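Local coordinates for HIAXHD3 (Humicola insolens, PDB 3ZXK), which hydrolyses terminal alpha-L-arabinofuranosyl side chains, probably from arabinoxylan, as a family 43 glycoside hydrolase whose active site was engineered to add endo-xylanase activity, at residues G399-R404 / G511-S516; S59-N64 / Y108-P113; D151-I156 / V165-P170; N417-V422 / P447-N452. All coordinates share one frame; numbering follows the deposited sequence.

Overall arrangement
The four contacts lie in two parts of a nearly all-beta chain. Interactions 2 and 3 belong to the family 43 catalytic region, their centres 19 Å apart, and interactions 1 and 4 to the C-terminal concanavalin A-like region, 18 Å apart. Interaction 4 is nested in sequence between the two strands of interaction 1, and both reach the same antiparallel sheet, 509-516 pairing with 396-403 inside it and 436-448 forming one edge. Interactions 1 and 2 approach to about 12 Å at their nearest atoms; interactions 3 and 4 are 60 Å apart by centres. The glycan pocket draws on both regions, from W84 to W502, but includes no residue of the four contacts.

Interaction 1: G399-R404 / G511-S516; sequences GAVLFR and GVFNFS
The phenyl ring of F513 lies against the backbone of G399, its partner in the neighbouring antiparallel strand. G399 N sits 3.4 Å above the ring plane, over its centre, while G399 CA makes an off-centre CH-pi contact with the same ring. F513 CG stands between the backbone N and carbonyl carbon (chi1 67°), on the side from which the ring comes nearer G399. A CB at G399 would come tightly against F513 CZ, and at this backbone conformation it would collide with the carbonyl O of the residue before. On the same face of the sheet, V401 CG1 approaches F513 CD1 obliquely at 3.8 Å and lies 3.5 Å from G511 O. The other face carries A400 and V512, which pack on F385 of strand 380-388, so the pair lies within the beta-sandwich of the concanavalin A-like domain. Replacing F513 by an alanine would probably uncover the G399 backbone and leave V401 CG1 without its aromatic neighbour. Paired hydrogen bonds join G399 with F513 and V401 with G511, V401 N to G511 O being 2.8 Å. The strands are thus tied by backbone polar groups, while ring and valine supply an apolar cover over two glycines.

Interaction 2: S59-N64 / Y108-P113; sequences SVPRLN and YLWTSP
W110 reaches from strand 106-113 of one antiparallel sheet of the family 43 catalytic domain, a five-bladed beta-propeller, to the chain leaving strand 54-58 of another, where S59 and V60 form a classic beta bulge opposite G41. The indole leaves its backbone with CG anti to the carbonyl carbon (chi1 -79°), and the loop covers one face of it and reaches its N-H edge. V60 crosses it at about a right angle and presents both methyls: CG2 stands over the five-membered ring, 4.0 Å from its centroid, and CG1, anti to the backbone N, covers the same face nearer the rim, 3.8 Å from W110 CE2. P61 meets the six-membered ring tip to tip, with CD 3.5 Å from W110 CZ3. S59 O lies 3.5 Å from W110 CB, oblique to the ring; it is buried by the contact and has no hydrogen-bonding partner in the model. N64 holds its CG between backbone N and carbonyl carbon (chi1 66°), and its amide plane is almost perpendicular to the indole as the two side chains slide past each other. Further out, W110 also meets the ring of H133 on strand 132-137, and the guanidinium of R62 turns away to bond P339 O. The polar link across the contact runs from W110 NE1 to N64 OD1, 3.0 Å away and in the indole plane, although the donor stands above the amide plane.

Interaction 3: D151-I156 / V165-P170; sequences DDTMYI and VAQLSP
Y155 and Q167 lie side by side and point the same way from facing positions of two antiparallel strands. Q167 CG is anti to the backbone N (chi1 -176°) and the chain stays extended beyond it, with CG 3.8 Å from Y155 CE1. Ring and amide planes are turned 63° apart. The T153 methyl CG2 also packs on the glutamine, 3.8 Å from Q167 NE2. A water ties the two tips: it lies at the edge of the tyrosine ring, close to Y155 OH, and donates to Q167 OE1. An alanine in place of Q167 would probably cost this water the OE1 acceptor and open a gap beside the tyrosine ring and the T153 methyl. The two strands form the beta hairpin 154-158/163-168, at the middle of a four-stranded antiparallel sheet of the family 43 propeller. I156 and A166 exchange backbone bonds, and L168 N adds a nearly straight one to M154 O (2.8 Å, 174°). Where the ladder ends, a second water accepts from M154 N and donates to L168 O. On the face of I156 and A166, I156 CD1 meets L168 CD1 at 3.9 Å, and Y100 of strand 96-103 packs on both side chains. Before the hairpin, D151 OD1 accepts a 3.1 Å bond from T153 N, closing an Asx turn, and D152 makes a salt bridge to R91.

Interaction 4: N417-V422 / P447-N452; sequences NEARIV and PVIDTN
I421 packs against P447 and I449 where the beta hairpin of strands 418-429 and 436-448 reaches the border of a sheet in the concanavalin A-like domain. Its CB lies near both P447 O and P447 CD, at the limit of contact. From there CG1 departs anti to the carbonyl carbon (chi1 -55°), passing P447 O and coming 4.2 Å from I449 CG2. The tip, CD1, touches two partners, 3.9 Å from P447 CD and equally far from I449 CG2. The proline is crossed obliquely and the isoleucine at about a right angle. Y481 of strand 476-482 touches both I421 and P447, and I457 of strand 457-464 covers I421 and I449, placing this apolar group between the two sheets of the sandwich. A smaller contact continues the row, A419 CB meeting I449 CG1. On the outward face R420 and V448 are a non-hydrogen-bonded pair, with R420 CB 3.9 Å from V448 CA; the arginine then runs extended away from the partner segment, its NE bonding N445 and its NH1 lying in a salt bridge with E418 OE2. The backbone bonds flank this pair: I421 N donates to P447 O at 3.0 Å and I449 N to A419 O. Beyond I449 the chain turns into helix 451-455, capped at its start by D450. There a water bridges the two segments, accepting from A419 N and donating to I449 O, 2.8 Å away.

Interaction 1: G399-R404 / G511-S516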
# COMPACT_ATOMS: atom_id res chain seq x y z
N GLY A 399 -19.23 -2.61 11.79
CA GLY A 399 -19.36 -3.59 10.70
C GLY A 399 -18.20 -3.74 9.75
O GLY A 399 -17.08 -3.33 10.04
N ALA A 400 -18.53 -4.30 8.60
CA ALA A 400 -17.56 -4.61 7.58
C ALA A 400 -17.79 -3.70 6.38
O ALA A 400 -18.87 -3.69 5.78
CB ALA A 400 -17.64 -6.09 7.18
N VAL A 401 -16.79 -2.88 6.07
CA VAL A 401 -16.88 -1.88 5.06
C VAL A 401 -15.99 -2.18 3.86
O VAL A 401 -14.84 -2.66 3.99
CB VAL A 401 -16.61 -0.47 5.66
CG1 VAL A 401 -15.20 -0.42 6.34
CG2 VAL A 401 -16.78 0.65 4.61
N LEU A 402 -16.55 -1.92 2.68
CA LEU A 402 -15.81 -1.85 1.43
C LEU A 402 -15.38 -0.39 1.36
O LEU A 402 -16.20 0.51 1.07
CB LEU A 402 -16.74 -2.22 0.27
CG LEU A 402 -15.95 -2.12 -1.04
CD1 LEU A 402 -15.02 -3.31 -1.23
CD2 LEU A 402 -16.88 -2.03 -2.22
N PHE A 403 -14.11 -0.14 1.73
CA PHE A 403 -13.69 1.21 2.09
C PHE A 403 -12.90 1.90 1.00
O PHE A 403 -11.90 1.40 0.52
CB PHE A 403 -12.86 1.17 3.40
CG PHE A 403 -12.60 2.54 3.98
CD1 PHE A 403 -13.59 3.21 4.72
CD2 PHE A 403 -11.37 3.17 3.78
CE1 PHE A 403 -13.34 4.49 5.23
CE2 PHE A 403 -11.13 4.45 4.28
CZ PHE A 403 -12.11 5.11 5.01
N ARG A 404 -13.37 3.09 0.63
CA ARG A 404 -12.71 4.00 -0.29
C ARG A 404 -13.56 5.28 -0.29
O ARG A 404 -14.46 5.45 0.55
CB ARG A 404 -12.57 3.39 -1.69
CG ARG A 404 -11.37 3.89 -2.46
CD ARG A 404 -11.44 3.54 -3.94
NE ARG A 404 -10.24 3.94 -4.67
CZ ARG A 404 -10.18 4.89 -5.62
NH1 ARG A 404 -11.24 5.63 -5.93
NH2 ARG A 404 -9.04 5.09 -6.27
N GLY A 511 -12.52 -3.45 5.42
CA GLY A 511 -12.29 -2.88 6.72
C GLY A 511 -13.34 -3.22 7.75
O GLY A 511 -14.43 -3.68 7.41
N VAL A 512 -12.98 -3.00 9.01
CA VAL A 512 -13.92 -3.14 10.12
C VAL A 512 -13.91 -1.82 10.90
O VAL A 512 -12.85 -1.22 11.10
CB VAL A 512 -13.59 -4.37 11.01
CG1 VAL A 512 -12.15 -4.39 11.50
CG2 VAL A 512 -14.62 -4.48 12.14
N PHE A 513 -15.10 -1.36 11.27
CA PHE A 513 -15.26 -0.07 11.95
C PHE A 513 -16.18 -0.20 13.15
O PHE A 513 -16.96 -1.15 13.26
CB PHE A 513 -15.83 0.98 10.98
CG PHE A 513 -17.26 0.69 10.52
CD1 PHE A 513 -17.49 -0.13 9.42
CD2 PHE A 513 -18.35 1.22 11.22
CE1 PHE A 513 -18.79 -0.39 9.00
CE2 PHE A 513 -19.64 0.97 10.78
CZ PHE A 513 -19.86 0.14 9.70
N ASN A 514 -16.11 0.79 14.02
CA ASN A 514 -17.00 0.88 15.15
C ASN A 514 -16.97 2.33 15.63
O ASN A 514 -15.93 2.84 16.01
CB ASN A 514 -16.57 -0.07 16.27
CG ASN A 514 -17.56 -0.08 17.41
OD1 ASN A 514 -18.74 0.24 17.21
ND2 ASN A 514 -17.10 -0.44 18.60
N PHE A 515 -18.12 3.02 15.54
CA PHE A 515 -18.23 4.39 16.03
C PHE A 515 -19.59 4.62 16.65
O PHE A 515 -20.46 3.73 16.59
CB PHE A 515 -17.91 5.44 14.94
CG PHE A 515 -18.87 5.45 13.78
CD1 PHE A 515 -18.67 4.62 12.68
CD2 PHE A 515 -19.97 6.30 13.78
CE1 PHE A 515 -19.55 4.62 11.61
CE2 PHE A 515 -20.86 6.30 12.71
CZ PHE A 515 -20.65 5.48 11.61
N SER A 516 -19.79 5.79 17.26
CA SER A 516 -21.11 6.07 17.81
C SER A 516 -21.68 7.37 17.36
O SER A 516 -20.99 8.32 17.03
CB SER A 516 -21.15 6.00 19.34
OG SER A 516 -22.50 6.14 19.81

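Interaction 2: S59-N64 / Y108-P113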
# COMPACT_ATOMS: atom_id res chain seq x y z
N SER A 59 7.80 0.93 7.44
CA SER A 59 8.86 1.91 7.83
C SER A 59 8.37 3.04 8.74
O SER A 59 9.18 3.67 9.40
CB SER A 59 9.49 2.52 6.58
OG SER A 59 10.18 1.55 5.85
N VAL A 60 7.06 3.31 8.72
CA VAL A 60 6.52 4.40 9.54
C VAL A 60 5.44 3.83 10.48
O VAL A 60 4.25 3.81 10.16
CB VAL A 60 6.01 5.56 8.65
CG1 VAL A 60 5.57 6.75 9.51
CG2 VAL A 60 7.10 6.02 7.69
N PRO A 61 5.86 3.34 11.65
CA PRO A 61 4.88 2.64 12.50
C PRO A 61 3.72 3.50 12.97
O PRO A 61 2.65 2.94 13.24
CB PRO A 61 5.73 2.13 13.68
CG PRO A 61 7.08 2.77 13.56
CD PRO A 61 7.25 3.10 12.09
N ARG A 62 3.91 4.80 13.10
CA ARG A 62 2.79 5.72 13.36
C ARG A 62 3.16 6.99 12.62
O ARG A 62 4.31 7.42 12.69
CB ARG A 62 2.63 5.99 14.85
CG ARG A 62 1.50 6.96 15.18
CD ARG A 62 1.31 7.05 16.69
NE ARG A 62 0.24 7.98 17.03
CZ ARG A 62 -1.04 7.64 17.17
NH1 ARG A 62 -1.40 6.36 17.05
NH2 ARG A 62 -1.94 8.58 17.45
N LEU A 63 2.20 7.58 11.91
CA LEU A 63 2.49 8.73 11.05
C LEU A 63 2.79 9.91 11.96
O LEU A 63 2.01 10.23 12.82
CB LEU A 63 1.29 9.01 10.13
CG LEU A 63 0.77 7.77 9.36
CD1 LEU A 63 -0.31 8.17 8.36
CD2 LEU A 63 1.90 7.05 8.62
N ASN A 64 3.93 10.56 11.74
CA ASN A 64 4.37 11.69 12.56
C ASN A 64 4.44 13.01 11.80
O ASN A 64 5.28 13.87 12.09
CB ASN A 64 5.74 11.36 13.17
CG ASN A 64 6.86 11.25 12.13
OD1 ASN A 64 6.69 10.65 11.06
ND2 ASN A 64 8.03 11.81 12.46
N TYR A 108 10.96 13.39 5.68
CA TYR A 108 11.12 12.67 6.95
C TYR A 108 11.98 11.45 6.71
O TYR A 108 11.79 10.76 5.69
CB TYR A 108 9.75 12.22 7.48
CG TYR A 108 8.89 13.39 7.85
CD1 TYR A 108 8.11 14.07 6.89
CD2 TYR A 108 8.84 13.84 9.17
CE1 TYR A 108 7.34 15.17 7.23
CE2 TYR A 108 8.04 14.92 9.53
CZ TYR A 108 7.30 15.58 8.56
OH TYR A 108 6.53 16.67 8.93
N LEU A 109 12.95 11.21 7.61
CA LEU A 109 13.78 10.02 7.56
C LEU A 109 13.42 9.11 8.72
O LEU A 109 13.46 9.53 9.87
CB LEU A 109 15.26 10.38 7.68
CG LEU A 109 16.20 9.21 7.92
CD1 LEU A 109 16.12 8.20 6.78
CD2 LEU A 109 17.61 9.75 8.11
N TRP A 110 13.07 7.87 8.39
CA TRP A 110 12.87 6.82 9.38
C TRP A 110 13.87 5.73 9.12
O TRP A 110 14.13 5.38 7.95
CB TRP A 110 11.47 6.25 9.26
CG TRP A 110 10.39 7.08 9.89
CD1 TRP A 110 9.81 8.27 9.40
CD2 TRP A 110 9.72 6.80 11.15
NE1 TRP A 110 8.84 8.72 10.26
CE2 TRP A 110 8.74 7.86 11.35
CE3 TRP A 110 9.83 5.80 12.12
CZ2 TRP A 110 7.91 7.90 12.48
CZ3 TRP A 110 9.01 5.84 13.25
CH2 TRP A 110 8.06 6.86 13.42
N THR A 111 14.51 5.22 10.18
CA THR A 111 15.52 4.17 9.98
C THR A 111 15.27 2.98 10.90
O THR A 111 14.65 3.11 11.94
CB THR A 111 16.97 4.65 10.21
OG1 THR A 111 17.11 5.06 11.56
CG2 THR A 111 17.33 5.83 9.27
N SER A 112 15.80 1.83 10.51
CA SER A 112 15.78 0.63 11.35
C SER A 112 17.09 -0.12 11.20
O SER A 112 17.63 -0.20 10.10
CB SER A 112 14.64 -0.31 10.92
OG SER A 112 14.72 -1.56 11.63
N PRO A 113 17.57 -0.74 12.29
CA PRO A 113 18.70 -1.66 12.11
C PRO A 113 18.27 -2.86 11.24
O PRO A 113 17.08 -3.13 11.10
CB PRO A 113 18.99 -2.11 13.54
CG PRO A 113 17.69 -2.04 14.24
CD PRO A 113 17.07 -0.77 13.68

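Interaction 3: D151-I156 / V165-P170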
# COMPACT_ATOMS: atom_id res chain seq x y z
N ASP A 151 31.05 4.75 -2.65
CA ASP A 151 31.86 5.40 -1.61
C ASP A 151 31.13 5.81 -0.32
O ASP A 151 31.69 6.53 0.52
CB ASP A 151 32.62 6.59 -2.19
CG ASP A 151 31.72 7.75 -2.62
OD1 ASP A 151 30.47 7.68 -2.50
OD2 ASP A 151 32.29 8.75 -3.11
N ASP A 152 29.88 5.35 -0.20
CA ASP A 152 29.01 5.59 0.96
C ASP A 152 28.46 7.01 1.06
O ASP A 152 27.93 7.40 2.10
CB ASP A 152 29.67 5.12 2.28
CG ASP A 152 28.67 4.50 3.28
OD1 ASP A 152 27.49 4.23 2.93
OD2 ASP A 152 29.06 4.32 4.45
N THR A 153 28.54 7.80 -0.02
CA THR A 153 27.85 9.09 -0.03
C THR A 153 26.41 8.84 -0.49
O THR A 153 26.18 8.07 -1.40
CB THR A 153 28.55 10.10 -0.93
OG1 THR A 153 29.88 10.31 -0.43
CG2 THR A 153 27.78 11.44 -0.96
N MET A 154 25.47 9.51 0.15
CA MET A 154 24.06 9.36 -0.12
C MET A 154 23.52 10.55 -0.94
O MET A 154 23.85 11.74 -0.66
CB MET A 154 23.31 9.20 1.21
CG MET A 154 23.74 7.95 1.98
SD MET A 154 23.01 7.96 3.62
CE MET A 154 21.31 7.61 3.23
N TYR A 155 22.73 10.23 -1.97
CA TYR A 155 22.11 11.21 -2.87
C TYR A 155 20.63 10.92 -2.97
O TYR A 155 20.23 9.77 -2.88
CB TYR A 155 22.71 11.09 -4.30
CG TYR A 155 24.20 11.35 -4.35
CD1 TYR A 155 24.71 12.64 -4.45
CD2 TYR A 155 25.10 10.29 -4.26
CE1 TYR A 155 26.07 12.86 -4.45
CE2 TYR A 155 26.47 10.50 -4.28
CZ TYR A 155 26.93 11.80 -4.38
OH TYR A 155 28.29 12.06 -4.39
N ILE A 156 19.84 11.97 -3.19
CA ILE A 156 18.42 11.81 -3.50
C ILE A 156 18.06 12.59 -4.77
O ILE A 156 18.27 13.80 -4.84
CB ILE A 156 17.50 12.22 -2.33
CG1 ILE A 156 17.75 11.31 -1.11
CG2 ILE A 156 16.02 12.18 -2.74
CD1 ILE A 156 16.99 11.68 0.15
N VAL A 165 19.09 16.75 -7.96
CA VAL A 165 19.81 15.78 -7.14
C VAL A 165 20.40 16.48 -5.94
O VAL A 165 21.19 17.43 -6.07
CB VAL A 165 20.92 15.04 -7.93
CG1 VAL A 165 21.85 14.23 -7.00
CG2 VAL A 165 20.32 14.16 -9.02
N ALA A 166 20.04 16.00 -4.76
CA ALA A 166 20.61 16.46 -3.50
C ALA A 166 21.67 15.48 -3.01
O ALA A 166 21.54 14.25 -3.17
CB ALA A 166 19.54 16.55 -2.41
N GLN A 167 22.73 16.04 -2.44
CA GLN A 167 23.71 15.26 -1.71
C GLN A 167 23.42 15.41 -0.22
O GLN A 167 23.19 16.53 0.25
CB GLN A 167 25.12 15.78 -2.01
CG GLN A 167 26.18 14.94 -1.33
CD GLN A 167 27.60 15.42 -1.60
OE1 GLN A 167 27.90 15.94 -2.67
NE2 GLN A 167 28.48 15.21 -0.64
N LEU A 168 23.39 14.30 0.50
CA LEU A 168 23.18 14.34 1.95
C LEU A 168 24.47 14.27 2.73
O LEU A 168 25.52 13.92 2.20
CB LEU A 168 22.27 13.19 2.37
CG LEU A 168 21.00 13.01 1.55
CD1 LEU A 168 20.20 11.95 2.26
CD2 LEU A 168 20.20 14.30 1.46
N SER A 169 24.38 14.65 4.01
CA SER A 169 25.51 14.55 4.90
C SER A 169 25.88 13.06 5.13
O SER A 169 25.08 12.15 4.85
CB SER A 169 25.18 15.22 6.24
OG SER A 169 24.02 14.64 6.80
N PRO A 170 27.09 12.81 5.64
CA PRO A 170 27.47 11.41 5.84
C PRO A 170 26.46 10.58 6.65
O PRO A 170 26.27 9.39 6.35
CB PRO A 170 28.83 11.52 6.54
CG PRO A 170 29.42 12.79 5.98
CD PRO A 170 28.25 13.72 5.76
O HOH W 1 26.23 11.00 2.42
O HOH W 2 29.61 14.21 -4.47

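Interaction 4: N417-V422 / P447-N452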
# COMPACT_ATOMS: atom_id res chain seq x y z
N ASN A 417 -32.57 -0.61 22.78
CA ASN A 417 -32.28 -1.99 23.13
C ASN A 417 -32.31 -2.92 21.93
O ASN A 417 -32.14 -4.12 22.09
CB ASN A 417 -33.25 -2.47 24.22
CG ASN A 417 -33.12 -1.66 25.50
OD1 ASN A 417 -34.12 -1.22 26.09
ND2 ASN A 417 -31.90 -1.46 25.95
N GLU A 418 -32.49 -2.36 20.73
CA GLU A 418 -32.55 -3.16 19.48
C GLU A 418 -31.18 -3.16 18.79
O GLU A 418 -30.64 -2.11 18.53
CB GLU A 418 -33.63 -2.62 18.48
CG GLU A 418 -33.44 -1.21 17.83
CD GLU A 418 -34.03 -1.05 16.40
OE1 GLU A 418 -34.08 -2.07 15.67
OE2 GLU A 418 -34.44 0.09 15.99
N ALA A 419 -30.65 -4.34 18.48
CA ALA A 419 -29.54 -4.44 17.53
C ALA A 419 -30.05 -5.12 16.28
O ALA A 419 -30.78 -6.12 16.34
CB ALA A 419 -28.38 -5.23 18.10
N ARG A 420 -29.72 -4.55 15.14
CA ARG A 420 -30.12 -5.14 13.88
C ARG A 420 -29.08 -4.97 12.81
O ARG A 420 -28.27 -4.03 12.82
CB ARG A 420 -31.45 -4.58 13.42
CG ARG A 420 -31.34 -3.23 12.75
CD ARG A 420 -32.67 -2.85 12.15
NE ARG A 420 -32.59 -1.69 11.27
CZ ARG A 420 -32.56 -0.43 11.68
NH1 ARG A 420 -32.55 -0.11 12.98
NH2 ARG A 420 -32.54 0.52 10.77
N ILE A 421 -29.12 -5.90 11.87
CA ILE A 421 -28.23 -5.85 10.72
C ILE A 421 -28.77 -4.89 9.68
O ILE A 421 -29.98 -4.87 9.44
CB ILE A 421 -28.05 -7.25 10.11
CG1 ILE A 421 -27.55 -8.19 11.21
CG2 ILE A 421 -27.06 -7.25 8.95
CD1 ILE A 421 -27.64 -9.65 10.86
N VAL A 422 -27.89 -4.08 9.11
CA VAL A 422 -28.21 -3.14 8.04
C VAL A 422 -27.15 -3.21 6.94
O VAL A 422 -25.99 -3.59 7.19
CB VAL A 422 -28.31 -1.67 8.55
CG1 VAL A 422 -29.46 -1.50 9.55
CG2 VAL A 422 -26.99 -1.22 9.19
N PRO A 447 -32.26 -8.62 9.88
CA PRO A 447 -33.03 -8.94 11.08
C PRO A 447 -32.50 -8.30 12.36
O PRO A 447 -31.33 -7.88 12.44
CB PRO A 447 -32.85 -10.45 11.20
CG PRO A 447 -31.50 -10.71 10.61
CD PRO A 447 -31.34 -9.71 9.48
N VAL A 448 -33.38 -8.26 13.36
CA VAL A 448 -33.01 -7.96 14.74
C VAL A 448 -32.28 -9.20 15.23
O VAL A 448 -32.69 -10.32 14.96
CB VAL A 448 -34.28 -7.70 15.60
CG1 VAL A 448 -33.95 -7.71 17.09
CG2 VAL A 448 -34.93 -6.39 15.18
N ILE A 449 -31.17 -8.98 15.92
CA ILE A 449 -30.36 -10.08 16.39
C ILE A 449 -30.39 -10.10 17.91
O ILE A 449 -30.19 -9.06 18.55
CB ILE A 449 -28.90 -9.99 15.86
CG1 ILE A 449 -28.32 -8.57 15.98
CG2 ILE A 449 -28.85 -10.52 14.43
CD1 ILE A 449 -26.84 -8.49 15.61
N ASP A 450 -30.69 -11.28 18.46
CA ASP A 450 -30.72 -11.52 19.92
C ASP A 450 -29.30 -11.69 20.48
O ASP A 450 -28.33 -11.67 19.72
CB ASP A 450 -31.65 -12.71 20.28
CG ASP A 450 -31.10 -14.10 19.86
OD1 ASP A 450 -29.94 -14.22 19.41
OD2 ASP A 450 -31.84 -15.10 20.00
N THR A 451 -29.17 -11.87 21.80
CA THR A 451 -27.85 -11.91 22.42
C THR A 451 -26.98 -13.03 21.87
O THR A 451 -25.77 -12.84 21.67
CB THR A 451 -27.91 -11.98 23.96
OG1 THR A 451 -28.54 -13.20 24.37
CG2 THR A 451 -28.69 -10.78 24.52
N ASN A 452 -27.58 -14.19 21.61
CA ASN A 452 -26.82 -15.33 21.07
C ASN A 452 -26.24 -15.05 19.69
O ASN A 452 -25.08 -15.37 19.41
CB ASN A 452 -27.68 -16.60 21.07
CG ASN A 452 -27.83 -17.19 22.45
OD1 ASN A 452 -26.86 -17.26 23.21
ND2 ASN A 452 -29.05 -17.61 22.79
O HOH W 3 -31.63 -6.85 19.58